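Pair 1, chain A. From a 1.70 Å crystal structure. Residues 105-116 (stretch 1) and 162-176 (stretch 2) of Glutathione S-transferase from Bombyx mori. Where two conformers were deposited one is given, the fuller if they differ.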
# COMPACT_ATOMS: atom_id res chain seq x y z
N SER A 105 0.80 -7.13 4.81
CA SER A 105 1.14 -8.18 5.76
C SER A 105 0.00 -8.55 6.71
O SER A 105 -0.42 -9.70 6.78
CB SER A 105 2.37 -7.75 6.58
OG SER A 105 3.41 -7.27 5.74
N TYR A 106 -0.47 -7.56 7.47
CA TYR A 106 -1.40 -7.85 8.57
C TYR A 106 -2.71 -8.42 8.05
O TYR A 106 -3.11 -9.52 8.44
CB TYR A 106 -1.65 -6.58 9.40
CG TYR A 106 -2.35 -6.78 10.75
CD1 TYR A 106 -1.65 -7.23 11.87
CD2 TYR A 106 -3.70 -6.48 10.90
CE1 TYR A 106 -2.28 -7.38 13.11
CE2 TYR A 106 -4.34 -6.62 12.13
CZ TYR A 106 -3.63 -7.08 13.23
OH TYR A 106 -4.29 -7.22 14.44
N TYR A 107 -3.39 -7.67 7.18
CA TYR A 107 -4.62 -8.19 6.58
C TYR A 107 -4.34 -9.40 5.69
O TYR A 107 -5.13 -10.36 5.66
CB TYR A 107 -5.31 -7.07 5.79
CG TYR A 107 -6.66 -7.42 5.23
CD1 TYR A 107 -7.60 -8.09 6.00
CD2 TYR A 107 -7.00 -7.06 3.92
CE1 TYR A 107 -8.85 -8.42 5.47
CE2 TYR A 107 -8.25 -7.36 3.39
CZ TYR A 107 -9.17 -8.04 4.17
OH TYR A 107 -10.41 -8.34 3.65
N ALA A 108 -3.21 -9.40 4.98
CA ALA A 108 -2.88 -10.50 4.08
C ALA A 108 -2.78 -11.82 4.84
O ALA A 108 -3.35 -12.83 4.42
CB ALA A 108 -1.57 -10.21 3.36
N ASN A 109 -2.08 -11.81 5.98
CA ASN A 109 -1.89 -13.03 6.78
C ASN A 109 -3.14 -13.38 7.56
O ASN A 109 -3.53 -14.56 7.62
CB ASN A 109 -0.72 -12.86 7.76
CG ASN A 109 0.62 -12.97 7.10
OD1 ASN A 109 0.72 -13.40 5.96
ND2 ASN A 109 1.67 -12.59 7.82
N ILE A 110 -3.77 -12.40 8.21
CA ILE A 110 -4.93 -12.70 9.04
C ILE A 110 -6.07 -13.23 8.18
O ILE A 110 -6.66 -14.27 8.49
CB ILE A 110 -5.34 -11.47 9.87
CG1 ILE A 110 -4.38 -11.32 11.05
CG2 ILE A 110 -6.80 -11.59 10.36
CD1 ILE A 110 -4.53 -10.03 11.82
N SER A 111 -6.36 -12.56 7.06
CA SER A 111 -7.51 -12.95 6.25
C SER A 111 -7.29 -14.29 5.57
O SER A 111 -8.25 -15.03 5.36
CB SER A 111 -7.83 -11.88 5.20
OG SER A 111 -6.83 -11.87 4.19
N ALA A 112 -6.03 -14.63 5.23
CA ALA A 112 -5.78 -15.96 4.68
C ALA A 112 -6.22 -17.04 5.65
O ALA A 112 -6.71 -18.10 5.24
CB ALA A 112 -4.29 -16.12 4.33
N TYR A 113 -6.10 -16.77 6.95
CA TYR A 113 -6.50 -17.75 7.93
C TYR A 113 -7.99 -17.65 8.29
O TYR A 113 -8.69 -18.67 8.31
CB TYR A 113 -5.66 -17.58 9.18
CG TYR A 113 -5.84 -18.66 10.20
CD1 TYR A 113 -5.11 -19.85 10.11
CD2 TYR A 113 -6.73 -18.51 11.26
CE1 TYR A 113 -5.26 -20.84 11.05
CE2 TYR A 113 -6.89 -19.51 12.20
CZ TYR A 113 -6.15 -20.67 12.09
OH TYR A 113 -6.30 -21.68 13.02
N THR A 114 -8.47 -16.44 8.58
CA THR A 114 -9.87 -16.29 8.97
C THR A 114 -10.83 -16.53 7.81
O THR A 114 -12.04 -16.63 8.05
CB THR A 114 -10.12 -14.91 9.62
OG1 THR A 114 -9.73 -13.86 8.74
CG2 THR A 114 -9.34 -14.77 10.93
N MET A 115 -10.34 -16.68 6.58
CA MET A 115 -11.15 -17.08 5.44
C MET A 115 -10.77 -18.48 4.95
O MET A 115 -9.69 -19.01 5.26
CB MET A 115 -11.01 -16.10 4.27
CG MET A 115 -11.13 -14.62 4.64
SD MET A 115 -12.80 -14.05 4.98
CE MET A 115 -12.65 -13.42 6.65
N ALA A 116 -11.68 -19.08 4.18
CA ALA A 116 -11.47 -20.38 3.53
C ALA A 116 -11.02 -21.47 4.50
O ALA A 116 -11.16 -22.66 4.21
CB ALA A 116 -10.47 -20.24 2.39
N PRO A 162 -8.25 0.22 8.90
CA PRO A 162 -7.92 -1.07 8.28
C PRO A 162 -7.44 -2.08 9.30
O PRO A 162 -7.82 -3.26 9.20
CB PRO A 162 -6.84 -0.70 7.24
CG PRO A 162 -7.11 0.77 6.94
CD PRO A 162 -7.48 1.32 8.28
N LEU A 163 -6.65 -1.66 10.30
CA LEU A 163 -6.19 -2.62 11.29
C LEU A 163 -7.33 -3.09 12.18
O LEU A 163 -7.40 -4.27 12.55
CB LEU A 163 -5.06 -2.02 12.12
CG LEU A 163 -3.79 -1.64 11.32
CD1 LEU A 163 -2.88 -0.69 12.11
CD2 LEU A 163 -3.05 -2.91 10.92
N ILE A 164 -8.26 -2.19 12.52
CA ILE A 164 -9.42 -2.59 13.32
C ILE A 164 -10.21 -3.66 12.58
O ILE A 164 -10.55 -4.71 13.14
CB ILE A 164 -10.31 -1.37 13.64
CG1 ILE A 164 -9.70 -0.53 14.77
CG2 ILE A 164 -11.74 -1.87 13.97
CD1 ILE A 164 -9.72 -1.22 16.13
N ASN A 165 -10.49 -3.42 11.31
CA ASN A 165 -11.32 -4.35 10.55
C ASN A 165 -10.59 -5.65 10.21
O ASN A 165 -11.24 -6.70 10.08
CB ASN A 165 -11.83 -3.64 9.31
CG ASN A 165 -12.85 -2.57 9.67
OD1 ASN A 165 -13.83 -2.87 10.37
ND2 ASN A 165 -12.63 -1.34 9.24
N SER A 166 -9.26 -5.63 10.08
CA SER A 166 -8.53 -6.90 10.01
C SER A 166 -8.70 -7.68 11.32
O SER A 166 -8.99 -8.88 11.31
CB SER A 166 -7.06 -6.64 9.71
OG SER A 166 -6.88 -6.04 8.43
N THR A 167 -8.51 -7.00 12.45
CA THR A 167 -8.61 -7.65 13.76
C THR A 167 -10.03 -8.13 14.03
O THR A 167 -10.23 -9.17 14.69
CB THR A 167 -8.16 -6.67 14.85
OG1 THR A 167 -6.87 -6.13 14.51
CG2 THR A 167 -8.09 -7.38 16.21
N MET A 168 -11.02 -7.40 13.52
CA MET A 168 -12.41 -7.81 13.67
C MET A 168 -12.65 -9.20 13.10
O MET A 168 -13.46 -9.96 13.64
CB MET A 168 -13.32 -6.77 13.00
CG MET A 168 -14.81 -7.19 12.90
SD MET A 168 -15.16 -8.21 11.44
CE MET A 168 -15.08 -6.91 10.20
N THR A 169 -11.93 -9.58 12.03
CA THR A 169 -12.15 -10.91 11.46
C THR A 169 -11.62 -12.01 12.37
O THR A 169 -12.10 -13.15 12.29
CB THR A 169 -11.52 -11.05 10.08
OG1 THR A 169 -10.09 -11.08 10.19
CG2 THR A 169 -11.96 -9.91 9.14
N LEU A 170 -10.65 -11.71 13.24
CA LEU A 170 -10.26 -12.67 14.25
C LEU A 170 -11.38 -12.85 15.27
O LEU A 170 -11.73 -13.98 15.63
CB LEU A 170 -8.96 -12.23 14.94
CG LEU A 170 -7.74 -12.24 14.02
CD1 LEU A 170 -6.59 -11.45 14.64
CD2 LEU A 170 -7.28 -13.68 13.70
N GLU A 171 -11.97 -11.75 15.73
CA GLU A 171 -13.10 -11.89 16.65
C GLU A 171 -14.25 -12.66 16.00
O GLU A 171 -14.94 -13.44 16.68
CB GLU A 171 -13.60 -10.52 17.14
CG GLU A 171 -14.72 -10.68 18.19
CD GLU A 171 -15.29 -9.36 18.72
OE1 GLU A 171 -14.80 -8.27 18.35
OE2 GLU A 171 -16.25 -9.43 19.51
N ALA A 172 -14.44 -12.48 14.69
CA ALA A 172 -15.55 -13.14 14.01
C ALA A 172 -15.45 -14.65 14.08
O ALA A 172 -16.47 -15.34 14.03
CB ALA A 172 -15.61 -12.69 12.55
N ILE A 173 -14.23 -15.20 14.17
CA ILE A 173 -14.05 -16.64 14.26
C ILE A 173 -13.70 -17.08 15.68
O ILE A 173 -13.26 -18.22 15.88
CB ILE A 173 -12.99 -17.13 13.25
CG1 ILE A 173 -11.59 -16.60 13.60
CG2 ILE A 173 -13.37 -16.75 11.83
CD1 ILE A 173 -10.48 -17.53 13.15
N ASP A 174 -13.90 -16.21 16.67
CA ASP A 174 -13.64 -16.50 18.08
C ASP A 174 -12.17 -16.83 18.33
O ASP A 174 -11.84 -17.63 19.20
CB ASP A 174 -14.55 -17.63 18.59
CG ASP A 174 -14.65 -17.66 20.11
OD1 ASP A 174 -14.91 -16.60 20.71
OD2 ASP A 174 -14.47 -18.74 20.70
N PHE A 175 -11.29 -16.19 17.56
CA PHE A 175 -9.85 -16.32 17.75
C PHE A 175 -9.44 -15.52 18.97
O PHE A 175 -9.66 -14.30 19.03
CB PHE A 175 -9.14 -15.81 16.50
CG PHE A 175 -7.66 -16.14 16.43
CD1 PHE A 175 -6.75 -15.48 17.26
CD2 PHE A 175 -7.19 -17.07 15.52
CE1 PHE A 175 -5.40 -15.77 17.19
CE2 PHE A 175 -5.84 -17.37 15.44
CZ PHE A 175 -4.94 -16.72 16.29
N ASP A 176 -8.85 -16.19 19.96
CA ASP A 176 -8.39 -15.49 21.16
C ASP A 176 -7.05 -14.81 20.89
O ASP A 176 -6.06 -15.49 20.60
CB ASP A 176 -8.27 -16.47 22.33
CG ASP A 176 -7.61 -15.86 23.56
OD1 ASP A 176 -7.73 -14.63 23.80
OD2 ASP A 176 -6.95 -16.62 24.30

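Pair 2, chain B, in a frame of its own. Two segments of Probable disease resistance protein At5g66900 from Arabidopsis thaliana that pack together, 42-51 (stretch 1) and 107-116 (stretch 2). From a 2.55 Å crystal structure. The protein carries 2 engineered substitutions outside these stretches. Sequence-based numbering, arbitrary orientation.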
# COMPACT_ATOMS: atom_id res chain seq x y z
N LYS B 42 -3.96 13.16 -11.71
CA LYS B 42 -4.37 13.09 -13.10
C LYS B 42 -5.89 13.25 -13.18
O LYS B 42 -6.39 14.25 -13.70
CB LYS B 42 -3.90 11.78 -13.74
CG LYS B 42 -3.59 11.84 -15.23
CD LYS B 42 -3.76 10.46 -15.89
CE LYS B 42 -5.00 9.76 -15.32
NZ LYS B 42 -5.50 8.57 -16.08
N ASP B 43 -6.63 12.29 -12.61
CA ASP B 43 -8.07 12.21 -12.84
C ASP B 43 -8.82 13.39 -12.20
O ASP B 43 -9.61 14.08 -12.87
CB ASP B 43 -8.60 10.88 -12.32
CG ASP B 43 -7.98 9.70 -13.03
OD1 ASP B 43 -7.95 9.73 -14.28
OD2 ASP B 43 -7.51 8.75 -12.36
N LEU B 44 -8.57 13.63 -10.92
CA LEU B 44 -9.33 14.68 -10.25
C LEU B 44 -8.90 16.07 -10.74
O LEU B 44 -9.77 16.93 -10.93
CB LEU B 44 -9.20 14.56 -8.73
CG LEU B 44 -10.22 15.45 -7.99
CD1 LEU B 44 -11.70 15.00 -8.13
CD2 LEU B 44 -9.84 15.69 -6.54
N VAL B 45 -7.60 16.31 -10.97
CA VAL B 45 -7.27 17.65 -11.43
C VAL B 45 -7.72 17.85 -12.87
O VAL B 45 -8.04 18.98 -13.26
CB VAL B 45 -5.78 18.02 -11.27
CG1 VAL B 45 -5.24 17.55 -9.94
CG2 VAL B 45 -4.98 17.54 -12.44
N SER B 46 -7.82 16.79 -13.67
CA SER B 46 -8.36 16.99 -15.01
C SER B 46 -9.82 17.41 -14.94
O SER B 46 -10.24 18.37 -15.62
CB SER B 46 -8.22 15.72 -15.85
OG SER B 46 -9.44 15.01 -15.85
N THR B 47 -10.62 16.72 -14.12
CA THR B 47 -12.01 17.14 -13.96
C THR B 47 -12.10 18.55 -13.41
O THR B 47 -12.89 19.37 -13.91
CB THR B 47 -12.77 16.16 -13.08
OG1 THR B 47 -13.12 15.01 -13.85
CG2 THR B 47 -14.04 16.82 -12.54
N MET B 48 -11.29 18.87 -12.40
CA MET B 48 -11.35 20.20 -11.80
C MET B 48 -10.88 21.29 -12.76
O MET B 48 -11.35 22.43 -12.68
CB MET B 48 -10.50 20.23 -10.52
CG MET B 48 -11.14 19.48 -9.33
SD MET B 48 -10.27 19.65 -7.74
CE MET B 48 -8.68 18.87 -8.06
N GLU B 49 -9.99 20.97 -13.69
CA GLU B 49 -9.56 21.96 -14.66
C GLU B 49 -10.61 22.17 -15.74
O GLU B 49 -10.70 23.27 -16.29
CB GLU B 49 -8.20 21.56 -15.24
CG GLU B 49 -7.06 21.89 -14.27
CD GLU B 49 -5.68 21.50 -14.76
OE1 GLU B 49 -5.52 20.41 -15.37
OE2 GLU B 49 -4.73 22.29 -14.51
N ILE B 50 -11.41 21.13 -16.04
CA ILE B 50 -12.61 21.33 -16.85
C ILE B 50 -13.59 22.26 -16.13
O ILE B 50 -14.16 23.18 -16.73
CB ILE B 50 -13.29 19.99 -17.15
CG1 ILE B 50 -12.44 19.11 -18.05
CG2 ILE B 50 -14.69 20.21 -17.73
CD1 ILE B 50 -12.94 17.67 -18.07
N LEU B 51 -13.83 22.00 -14.85
CA LEU B 51 -14.81 22.78 -14.10
C LEU B 51 -14.35 24.21 -13.83
O LEU B 51 -15.19 25.08 -13.59
CB LEU B 51 -15.14 22.05 -12.80
CG LEU B 51 -15.85 22.79 -11.67
CD1 LEU B 51 -17.36 22.83 -11.93
CD2 LEU B 51 -15.54 22.16 -10.31
N ILE B 107 -16.50 12.19 -5.92
CA ILE B 107 -16.34 13.64 -6.04
C ILE B 107 -16.18 14.01 -7.50
O ILE B 107 -16.92 14.85 -8.03
CB ILE B 107 -15.15 14.13 -5.20
CG1 ILE B 107 -15.39 13.83 -3.72
CG2 ILE B 107 -14.90 15.61 -5.46
CD1 ILE B 107 -14.28 14.30 -2.81
N ASN B 108 -15.29 13.29 -8.18
CA ASN B 108 -15.07 13.47 -9.61
C ASN B 108 -16.39 13.44 -10.36
O ASN B 108 -16.73 14.39 -11.08
CB ASN B 108 -14.12 12.37 -10.10
CG ASN B 108 -13.60 12.60 -11.49
OD1 ASN B 108 -12.50 13.12 -11.66
ND2 ASN B 108 -14.37 12.19 -12.49
N LYS B 109 -17.19 12.38 -10.15
CA LYS B 109 -18.41 12.26 -10.95
C LYS B 109 -19.31 13.46 -10.70
O LYS B 109 -19.79 14.09 -11.66
CB LYS B 109 -19.15 10.94 -10.66
CG LYS B 109 -20.50 10.81 -11.41
CD LYS B 109 -20.43 11.50 -12.82
CE LYS B 109 -21.75 11.58 -13.60
NZ LYS B 109 -21.61 12.64 -14.65
N ASP B 110 -19.44 13.87 -9.44
CA ASP B 110 -20.33 14.98 -9.12
C ASP B 110 -19.88 16.24 -9.87
O ASP B 110 -20.69 16.89 -10.55
CB ASP B 110 -20.36 15.20 -7.61
CG ASP B 110 -21.04 14.04 -6.87
OD1 ASP B 110 -21.52 13.10 -7.54
OD2 ASP B 110 -21.09 14.06 -5.61
N MET B 111 -18.57 16.52 -9.83
CA MET B 111 -18.08 17.72 -10.50
C MET B 111 -18.43 17.68 -11.97
O MET B 111 -18.98 18.66 -12.51
CB MET B 111 -16.57 17.85 -10.30
CG MET B 111 -16.19 18.49 -8.98
SD MET B 111 -14.42 18.46 -8.65
CE MET B 111 -14.34 19.46 -7.16
N LEU B 112 -18.25 16.52 -12.60
CA LEU B 112 -18.54 16.43 -14.02
C LEU B 112 -20.01 16.71 -14.29
O LEU B 112 -20.34 17.49 -15.20
CB LEU B 112 -18.14 15.06 -14.56
CG LEU B 112 -16.62 14.91 -14.73
CD1 LEU B 112 -16.29 13.63 -15.45
CD2 LEU B 112 -16.02 16.11 -15.45
N LYS B 113 -20.92 16.14 -13.49
CA LYS B 113 -22.33 16.40 -13.76
C LYS B 113 -22.65 17.88 -13.58
O LYS B 113 -23.42 18.44 -14.36
CB LYS B 113 -23.24 15.55 -12.87
CG LYS B 113 -24.70 15.65 -13.30
CD LYS B 113 -25.68 15.55 -12.13
CE LYS B 113 -25.49 16.70 -11.13
NZ LYS B 113 -26.53 17.77 -11.24
N PHE B 114 -22.00 18.52 -12.62
CA PHE B 114 -22.23 19.94 -12.42
C PHE B 114 -21.83 20.75 -13.65
O PHE B 114 -22.43 21.79 -13.92
CB PHE B 114 -21.46 20.42 -11.20
CG PHE B 114 -21.82 21.80 -10.80
CD1 PHE B 114 -22.80 22.02 -9.85
CD2 PHE B 114 -21.20 22.89 -11.41
CE1 PHE B 114 -23.16 23.31 -9.49
CE2 PHE B 114 -21.56 24.19 -11.07
CZ PHE B 114 -22.54 24.40 -10.10
N CYS B 115 -20.84 20.28 -14.40
CA CYS B 115 -20.42 21.01 -15.60
C CYS B 115 -21.47 21.01 -16.70
O CYS B 115 -21.21 21.58 -17.76
CB CYS B 115 -19.11 20.41 -16.12
SG CYS B 115 -17.67 20.73 -15.06
N GLN B 116 -22.63 20.37 -16.49
CA GLN B 116 -23.77 20.47 -17.39
C GLN B 116 -24.81 21.48 -16.89
O GLN B 116 -25.99 21.39 -17.25
CB GLN B 116 -24.43 19.10 -17.59
CG GLN B 116 -23.47 17.93 -17.74
CD GLN B 116 -22.56 18.06 -18.95
OE1 GLN B 116 -23.01 18.44 -20.04
NE2 GLN B 116 -21.28 17.72 -18.79

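Pair 1 and pair 2 each bring two helices together side by side, running in nearly the same direction. The axes approach to 9.3 Å in pair 1 and 9.4 Å in pair 2, with a crossing angle of 19° in both, and the central backbone superposes with an RMSD of 0.6 Å. The buried surface is also similar, 590 Å² against 512 Å², although the side chains differ.

Tyr106(A), which matches Asp43(B), points toward the partner helix, and its OH donates a hydrogen bond to OG1 of Thr167(A) at 2.8 Å. Asp43(B) points sideways, and Lys109(B), which matches Thr167(A), points away and makes no contact.

Tyr107(A) matches Leu44(B), and Ser166(A) matches Asn108(B). CA of Tyr107(A) lies 5.4 Å from CA of Ser166(A), whose OG lies 3.2 Å from CB of Tyr107(A). In pair 2 CA of Leu44(B) and CA of Asn108(B) are 5.9 Å apart, and the longer Asn108(B) side chain reaches across the interface; the orientation of its amide is uncertain.

Ile110(A) and Thr47(B) occupy the next inward position, and both point toward the partner helix. Opposite them, Thr169(A) matches Met111(B). The bulk is thus exchanged: in pair 1 the larger side chain is on stretch 1, where CG2 of Ile110(A) packs 3.3 Å from OG1 of Thr169(A), whereas in pair 2 CG2 of Thr47(B) meets CB of Met111(B) at 3.5 Å. Met111(B) extends further, its SD lying 3.5 Å from CG of Met48(B). Ser111(A), which matches Met48(B), instead turns its hydroxyl back to its own helix, OG donating to O of Tyr107(A) at 2.7 Å.

Leu170(A) and Leu112(B) are the matched pair that keeps its residue type. CD1 of Leu170(A) touches CD1 of Ile110(A) at 3.8 Å; CD2 of Leu112(B) lies 3.5 Å from OG1 of Thr47(B).

Toward the C-terminal end, Thr114(A) matches Leu51(B). Thr114(A) combines polar and apolar contacts: its OG1 is 3.2 Å from OG1 of Thr169(A), while its CG2 packs 3.6 Å from CD2 of Leu170(A) and 3.7 Å from CD1 of Ile173(A). Leu51(B) makes a wholly apolar set, with CD2 4.0 Å from CG of Met111(B), CD1 3.9 Å from CD2 of Phe114(B), and CB 3.6 Å from SG of Cys115(B), the match of Ile173(A). Phe114(B) matches Ala172(A), whose short side chain also points toward stretch 1 but makes no contact with it.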